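Local coordinates for Mll3558 protein (Mesorhizobium loti, PDB 3RD6) that is of unknown function but belongs to the AHA1 family, whose Bet v 1-like fold is consistent with binding a hydrophobic ligand or a partner protein, at residues A[30-33]-A[34-37]. Numbering follows the deposited sequence.
Sequences KATV and RRWR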
loop_
_atom_site.group_PDB
_atom_site.type_symbol
_atom_site.label_atom_id
_atom_site.label_comp_id
_atom_site.label_asym_id
_atom_site.label_seq_id
_atom_site.Cartn_x
_atom_site.Cartn_y
_atom_site.Cartn_z
ATOM N N LYS A 30 -11.222 12.554 -12.783
ATOM C CA LYS A 30 -9.962 13.273 -12.935
ATOM C C LYS A 30 -10.077 14.792 -12.802
ATOM O O LYS A 30 -9.376 15.402 -11.994
ATOM C CB LYS A 30 -9.334 12.900 -14.277
ATOM C CG LYS A 30 -7.942 13.430 -14.496
ATOM C CD LYS A 30 -7.315 12.734 -15.682
ATOM C CE LYS A 30 -6.037 13.419 -16.109
ATOM N NZ LYS A 30 -5.075 13.554 -14.989
ATOM N N ALA A 31 -10.969 15.398 -13.582
ATOM C CA ALA A 31 -11.164 16.849 -13.544
ATOM C C ALA A 31 -11.489 17.361 -12.134
ATOM O O ALA A 31 -10.794 18.238 -11.602
ATOM C CB ALA A 31 -12.270 17.247 -14.507
ATOM N N THR A 32 -12.548 16.822 -11.534
ATOM C CA THR A 32 -12.925 17.240 -10.197
ATOM C C THR A 32 -11.722 17.090 -9.268
ATOM O O THR A 32 -11.349 18.026 -8.554
ATOM C CB THR A 32 -14.089 16.403 -9.642
ATOM O OG1 THR A 32 -15.260 16.653 -10.413
ATOM C CG2 THR A 32 -14.368 16.775 -8.190
ATOM N N VAL A 33 -11.113 15.908 -9.286
ATOM C CA VAL A 33 -9.967 15.642 -8.431
ATOM C C VAL A 33 -8.928 16.748 -8.535
ATOM O O VAL A 33 -8.458 17.256 -7.517
ATOM C CB VAL A 33 -9.306 14.274 -8.779
ATOM C CG1 VAL A 33 -8.115 14.013 -7.891
ATOM C CG2 VAL A 33 -10.304 13.165 -8.616
ATOM N N ARG A 34 -8.594 17.134 -9.762
ATOM C CA ARG A 34 -7.576 18.165 -9.991
ATOM C C ARG A 34 -7.900 19.540 -9.442
ATOM O O ARG A 34 -7.129 20.468 -9.640
ATOM C CB ARG A 34 -7.264 18.310 -11.486
ATOM C CG ARG A 34 -6.584 17.098 -12.115
ATOM C CD ARG A 34 -5.829 17.490 -13.391
ATOM N NE ARG A 34 -4.883 18.574 -13.136
ATOM C CZ ARG A 34 -3.778 18.792 -13.840
ATOM N NH1 ARG A 34 -3.458 17.999 -14.858
ATOM N NH2 ARG A 34 -2.984 19.802 -13.512
ATOM N N ARG A 35 -9.028 19.687 -8.759
ATOM C CA ARG A 35 -9.387 20.992 -8.227
ATOM C C ARG A 35 -9.306 21.106 -6.709
ATOM O O ARG A 35 -9.070 22.193 -6.185
ATOM C CB ARG A 35 -10.769 21.406 -8.741
ATOM C CG ARG A 35 -10.840 21.454 -10.273
ATOM C CD ARG A 35 -12.089 22.169 -10.779
ATOM N NE ARG A 35 -13.322 21.479 -10.403
ATOM C CZ ARG A 35 -13.966 20.603 -11.170
ATOM N NH1 ARG A 35 -13.506 20.297 -12.374
ATOM N NH2 ARG A 35 -15.079 20.029 -10.734
ATOM N N TRP A 36 -9.486 20.002 -5.987
ATOM C CA TRP A 36 -9.380 20.070 -4.530
ATOM C C TRP A 36 -8.064 19.526 -3.961
ATOM O O TRP A 36 -7.631 19.965 -2.902
ATOM C CB TRP A 36 -10.574 19.386 -3.833
ATOM C CG TRP A 36 -10.889 17.973 -4.243
ATOM C CD1 TRP A 36 -11.525 17.574 -5.384
ATOM C CD2 TRP A 36 -10.665 16.782 -3.474
ATOM N NE1 TRP A 36 -11.717 16.208 -5.369
ATOM C CE2 TRP A 36 -11.192 15.698 -4.213
ATOM C CE3 TRP A 36 -10.062 16.524 -2.235
ATOM C CZ2 TRP A 36 -11.147 14.379 -3.746
ATOM C CZ3 TRP A 36 -10.016 15.209 -1.770
ATOM C CH2 TRP A 36 -10.550 14.155 -2.528
ATOM N N ARG A 37 -7.419 18.599 -4.670
ATOM C CA ARG A 37 -6.150 18.035 -4.216
ATOM C C ARG A 37 -4.950 18.624 -4.968
ATOM O O ARG A 37 -3.900 18.888 -4.374
ATOM C CB ARG A 37 -6.138 16.527 -4.415
ATOM C CG ARG A 37 -7.189 15.762 -3.657
ATOM C CD ARG A 37 -7.280 14.379 -4.254
ATOM N NE ARG A 37 -5.950 13.947 -4.679
ATOM C CZ ARG A 37 -5.719 12.868 -5.410
ATOM N NH1 ARG A 37 -6.733 12.107 -5.803
ATOM N NH2 ARG A 37 -4.477 12.554 -5.736
#
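Arg34 N donates to Lys30 O at 2.9 Å with an N-H...O angle of 158°, the one i to i+4 bond of normal length in this short helical run. One residue on, the pattern tightens to i+3: Arg35 N reaches Thr32 O at 2.9 Å. Val33 O then takes two weak bonds, from Trp36 N and Arg37 N, each 3.3 Å long.

Among the van der Waals contacts of the side chains, the guanidinium of Arg37 lays one face over Val33 CG1, and the two side chains run alongside each other, pointing the same way. With its CG anti to the carbonyl carbon (chi1 -61°), the arginine bends at chi3, which brings the guanidinium beside the valine so that this face meets CG1. Arg35 places its guanidinium face over Thr32 CA, 3.4 Å from the plane and offset toward the rim. Trp36 sets its CG between backbone N and carbonyl carbon (chi1 53°), which turns the indole back along the helix; NE1 lies 3.9 Å from Thr32 CG2, and Arg37 CG sits over a ring face, offset toward the rim.

Trp36 NE1 is hydrogen-bonded to Ala26 O of helix 20-28, and its ring meets Phe27 edge-to-face; an alanine here would probably leave that carbonyl without its donor and open a gap beside Thr32 and Leu145. Thr32 OG1 is hydrogen-bonded to Asp29 OD2, just before the helix. Helix 131-148 touches Thr32 and Trp36, while Val33 and Arg37 rest on Phe50 of strand 47-50 and Arg37 forms a salt bridge with Glu58 on strand 57-62, joining this helix to both neighbouring helices and the sheet edge.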